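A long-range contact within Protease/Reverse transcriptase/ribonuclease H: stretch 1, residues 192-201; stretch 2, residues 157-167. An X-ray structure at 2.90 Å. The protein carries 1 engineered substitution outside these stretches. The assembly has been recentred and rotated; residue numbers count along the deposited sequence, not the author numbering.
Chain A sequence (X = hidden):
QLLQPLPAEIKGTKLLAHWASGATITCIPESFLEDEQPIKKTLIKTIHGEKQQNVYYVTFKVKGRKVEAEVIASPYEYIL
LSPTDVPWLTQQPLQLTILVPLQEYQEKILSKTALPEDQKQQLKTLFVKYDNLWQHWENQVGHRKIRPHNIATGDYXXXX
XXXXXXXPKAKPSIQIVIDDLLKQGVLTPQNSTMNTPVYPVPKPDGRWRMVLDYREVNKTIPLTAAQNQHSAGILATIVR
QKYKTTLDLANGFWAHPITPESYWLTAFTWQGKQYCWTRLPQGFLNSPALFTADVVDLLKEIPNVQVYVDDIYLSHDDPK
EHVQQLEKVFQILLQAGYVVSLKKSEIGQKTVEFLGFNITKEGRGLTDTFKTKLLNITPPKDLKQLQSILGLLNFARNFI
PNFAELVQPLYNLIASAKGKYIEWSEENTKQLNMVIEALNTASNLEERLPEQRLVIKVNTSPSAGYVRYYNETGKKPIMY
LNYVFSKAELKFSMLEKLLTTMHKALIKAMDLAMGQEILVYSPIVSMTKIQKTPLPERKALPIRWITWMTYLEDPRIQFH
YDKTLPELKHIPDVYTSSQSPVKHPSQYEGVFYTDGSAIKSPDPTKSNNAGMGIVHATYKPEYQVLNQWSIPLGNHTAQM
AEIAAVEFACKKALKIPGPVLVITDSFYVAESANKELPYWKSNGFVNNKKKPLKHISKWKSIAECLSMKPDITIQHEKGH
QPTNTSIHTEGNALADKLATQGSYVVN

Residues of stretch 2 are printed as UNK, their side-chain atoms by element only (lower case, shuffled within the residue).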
# COMPACT_ATOMS: atom_id res chain seq x y z
N SER A 192 -21.99 13.71 -26.43
CA SER A 192 -22.95 13.49 -25.36
C SER A 192 -23.36 14.83 -24.78
O SER A 192 -22.76 15.87 -25.08
CB SER A 192 -22.37 12.58 -24.28
OG SER A 192 -23.05 12.74 -23.05
N THR A 193 -24.39 14.79 -23.94
CA THR A 193 -24.83 15.99 -23.24
C THR A 193 -23.93 16.31 -22.06
O THR A 193 -23.57 17.48 -21.85
CB THR A 193 -26.28 15.82 -22.77
OG1 THR A 193 -27.11 15.46 -23.89
CG2 THR A 193 -26.80 17.10 -22.14
N MET A 194 -23.53 15.29 -21.30
CA MET A 194 -22.72 15.48 -20.11
C MET A 194 -21.24 15.49 -20.47
O MET A 194 -20.80 14.79 -21.39
CB MET A 194 -23.00 14.37 -19.09
CG MET A 194 -22.23 14.52 -17.79
SD MET A 194 -22.45 16.15 -17.07
CE MET A 194 -21.43 16.04 -15.61
N ASN A 195 -20.46 16.29 -19.74
CA ASN A 195 -19.02 16.30 -19.87
C ASN A 195 -18.41 16.36 -18.48
O ASN A 195 -18.93 17.03 -17.58
CB ASN A 195 -18.52 17.49 -20.69
CG ASN A 195 -17.08 17.34 -21.11
OD1 ASN A 195 -16.78 16.84 -22.19
ND2 ASN A 195 -16.17 17.78 -20.24
N THR A 196 -17.29 15.66 -18.30
CA THR A 196 -16.63 15.52 -17.01
C THR A 196 -15.22 16.09 -17.07
O THR A 196 -14.49 15.82 -18.03
CB THR A 196 -16.58 14.04 -16.58
OG1 THR A 196 -17.89 13.61 -16.19
CG2 THR A 196 -15.62 13.84 -15.42
N PRO A 197 -14.80 16.87 -16.08
CA PRO A 197 -13.43 17.37 -16.07
C PRO A 197 -12.44 16.24 -15.87
O PRO A 197 -12.71 15.25 -15.17
CB PRO A 197 -13.40 18.34 -14.88
CG PRO A 197 -14.84 18.63 -14.58
CD PRO A 197 -15.58 17.38 -14.94
N VAL A 198 -11.27 16.39 -16.49
CA VAL A 198 -10.19 15.42 -16.40
C VAL A 198 -8.97 16.11 -15.81
O VAL A 198 -8.67 17.26 -16.15
CB VAL A 198 -9.87 14.79 -17.77
CG1 VAL A 198 -9.44 15.85 -18.77
CG2 VAL A 198 -8.81 13.71 -17.64
N TYR A 199 -8.28 15.42 -14.90
CA TYR A 199 -7.12 15.97 -14.22
C TYR A 199 -5.94 15.00 -14.32
O TYR A 199 -6.13 13.78 -14.27
CB TYR A 199 -7.42 16.23 -12.74
CG TYR A 199 -8.45 17.30 -12.51
CD1 TYR A 199 -8.08 18.64 -12.43
CD2 TYR A 199 -9.80 16.99 -12.37
CE1 TYR A 199 -9.02 19.63 -12.21
CE2 TYR A 199 -10.74 17.97 -12.15
CZ TYR A 199 -10.35 19.29 -12.07
OH TYR A 199 -11.29 20.28 -11.86
N PRO A 200 -4.72 15.52 -14.46
CA PRO A 200 -3.55 14.64 -14.47
C PRO A 200 -2.78 14.66 -13.16
O PRO A 200 -2.60 15.73 -12.56
CB PRO A 200 -2.71 15.20 -15.62
CG PRO A 200 -3.14 16.66 -15.74
CD PRO A 200 -4.37 16.88 -14.89
N VAL A 201 -2.31 13.50 -12.70
CA VAL A 201 -1.49 13.42 -11.50
C VAL A 201 -0.25 12.59 -11.81
O VAL A 201 -0.32 11.65 -12.61
CB VAL A 201 -2.28 12.83 -10.32
CG1 VAL A 201 -3.38 13.78 -9.88
CG2 VAL A 201 -2.87 11.47 -10.69
N UNK A 157 -30.86 14.92 -15.29
CA UNK A 157 -29.44 14.70 -15.57
C UNK A 157 -28.60 15.87 -15.08
O UNK A 157 -29.12 16.97 -14.87
c UNK A 157 -30.55 15.43 -17.55
c UNK A 157 -31.62 15.26 -16.50
c UNK A 157 -29.40 14.61 -17.10
N UNK A 158 -27.31 15.66 -14.88
CA UNK A 158 -26.43 16.73 -14.42
C UNK A 158 -26.02 17.64 -15.58
O UNK A 158 -26.33 17.39 -16.74
c UNK A 158 -25.16 14.75 -14.67
c UNK A 158 -25.23 15.98 -13.85
c UNK A 158 -26.59 14.37 -14.97
N UNK A 159 -25.28 18.72 -15.23
CA UNK A 159 -24.88 19.70 -16.23
C UNK A 159 -23.46 19.45 -16.72
O UNK A 159 -22.58 19.12 -15.92
c UNK A 159 -24.99 21.12 -15.67
n UNK A 159 -25.60 22.83 -11.35
c UNK A 159 -24.37 22.80 -13.90
n UNK A 159 -25.76 23.19 -13.62
c UNK A 159 -26.31 23.20 -12.41
c UNK A 159 -24.26 21.35 -14.35
n UNK A 159 -27.57 23.57 -12.26
N UNK A 160 -23.22 19.59 -18.02
CA UNK A 160 -21.88 19.35 -18.56
C UNK A 160 -20.87 20.36 -18.03
O UNK A 160 -21.14 21.56 -17.95
c UNK A 160 -23.33 20.28 -20.23
c UNK A 160 -24.20 19.91 -19.08
c UNK A 160 -22.07 19.49 -20.07
N UNK A 161 -19.69 19.86 -17.68
CA UNK A 161 -18.62 20.70 -17.18
C UNK A 161 -17.69 21.09 -18.32
O UNK A 161 -17.35 20.26 -19.17
o UNK A 161 -17.72 22.03 -14.17
c UNK A 161 -18.56 19.87 -14.76
n UNK A 161 -19.67 21.39 -13.24
c UNK A 161 -18.62 21.20 -14.03
c UNK A 161 -17.83 19.98 -16.09
N UNK A 162 -17.30 22.35 -18.34
CA UNK A 162 -16.31 22.80 -19.31
C UNK A 162 -14.94 22.24 -18.94
O UNK A 162 -14.58 22.17 -17.76
c UNK A 162 -18.48 27.09 -20.86
c UNK A 162 -17.35 26.46 -20.07
c UNK A 162 -17.52 24.96 -19.94
n UNK A 162 -18.22 28.53 -21.08
c UNK A 162 -16.27 24.33 -19.36
N UNK A 163 -14.18 21.85 -19.95
CA UNK A 163 -12.86 21.24 -19.76
C UNK A 163 -11.79 22.31 -19.91
O UNK A 163 -11.60 22.86 -21.00
c UNK A 163 -10.94 18.95 -19.33
n UNK A 163 -9.76 19.28 -18.81
c UNK A 163 -11.26 19.51 -20.70
c UNK A 163 -12.64 20.11 -20.76
o UNK A 163 -11.75 18.22 -18.74
N UNK A 164 -11.09 22.59 -18.82
CA UNK A 164 -10.01 23.56 -18.84
C UNK A 164 -8.73 22.92 -19.39
O UNK A 164 -8.54 21.71 -19.28
c UNK A 164 -12.06 26.01 -15.09
c UNK A 164 -12.61 26.60 -17.34
o UNK A 164 -13.81 27.57 -15.52
c UNK A 164 -12.83 26.72 -15.99
c UNK A 164 -11.62 25.76 -17.80
c UNK A 164 -11.07 25.16 -15.56
c UNK A 164 -10.84 25.02 -16.93
c UNK A 164 -9.75 24.10 -17.44
N UNK A 165 -7.86 23.72 -20.01
CA UNK A 165 -6.59 23.17 -20.50
C UNK A 165 -5.90 22.53 -19.31
O UNK A 165 -6.09 22.93 -18.16
c UNK A 165 -7.03 25.30 -21.50
c UNK A 165 -8.05 25.12 -20.41
c UNK A 165 -5.91 24.38 -21.16
N UNK A 166 -5.08 21.51 -19.59
CA UNK A 166 -4.42 20.74 -18.55
C UNK A 166 -2.93 20.86 -18.82
O UNK A 166 -2.51 21.56 -19.75
c UNK A 166 -4.46 18.52 -19.74
c UNK A 166 -4.74 17.04 -19.68
c UNK A 166 -6.33 19.15 -18.19
c UNK A 166 -4.84 19.26 -18.45
N UNK A 167 -2.13 20.18 -18.01
CA UNK A 167 -0.67 20.26 -18.14
C UNK A 167 -0.22 19.48 -19.37
O UNK A 167 -0.51 18.28 -19.48
o UNK A 167 2.18 20.07 -17.81
c UNK A 167 1.47 20.05 -16.80
c UNK A 167 -0.01 19.71 -16.88
n UNK A 167 1.95 20.33 -15.59

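Position 157 has three side-chain carbons that close a ring onto the backbone N and make no contact with stretch 1, which identifies Pro 157. Position 158 repeats the three-carbon ring on N, and a ring carbon of 158 lies 3.9 Å from Met 194 SD, an apolar contact; it is Pro 158.

Position 159 carries three carbons, a nitrogen, then a carbon bearing two more nitrogens. Its CA-to-CB bond points away from stretch 1, and the contact is made by the backbone, with O of 159 3.2 Å from Met 194 SD. This guanidinium pattern is Arg 159. At 160 three carbons again close onto N, with CB of 160 3.1 Å from Thr 193 O; the residue is Pro 160. Pro 160 CA lies 3.6 Å from both Met 194 SD and Asn 195 N.

Position 161 has three carbons, the third carrying one oxygen and one nitrogen, and CB of 161 approaches Pro 197 CG at 3.6 Å. A carboxamide at the end of that chain makes it Gln 161, although this end leads away from stretch 1. Position 162 has four carbons in a row ending in nitrogen, directed away at CB: Lys 162.

Position 163 shows the same atom set as Gln 161, but the side-chain oxygen of 163 sits 2.9 Å from Val 198 N. It is Gln 163, and its t, p rotamer brings the amide end nearer stretch 1. OE1 accepts from Val 198 N (145°), while Gln 163 NE2 donates to the backbone O of 164 (2.8 Å, 138°), a bond within stretch 2.

Position 164 has one carbon leading to a six-carbon ring that bears an oxygen, without contact to stretch 1: Tyr 164. At 165 three carbons close onto N: Pro 165, out of reach. Position 166 has four carbons forked at the first, one arm two carbons long. Its CA-to-CB bond points toward stretch 1; CB of 166 lies 4.1 Å from Pro 200 CG and a branch carbon 3.6 Å from Val 198 O. This is Ile 166. Position 167 has two carbons, the second bearing one oxygen and one nitrogen, and N of 167 is 4.3 Å from Pro 200 CG: Asn 167.

The stretches run in broadly the same direction, 32° apart, and bury 636 Å². Gln 161 N donates to Asn 195 O (2.9 Å, 166°), and Asn 195 ND2 returns a weak bond to Gln 161 O (2.9 Å, 124°). At Val 198 the acceptor for the backbone N is a side-chain oxygen, Gln 163 OE1, rather than a backbone carbonyl. Apolar contacts of Met 194 and Pro 200 flank these polar links along the chain.

Stretch 2, residues 157-167: PPRPQKQYPIN
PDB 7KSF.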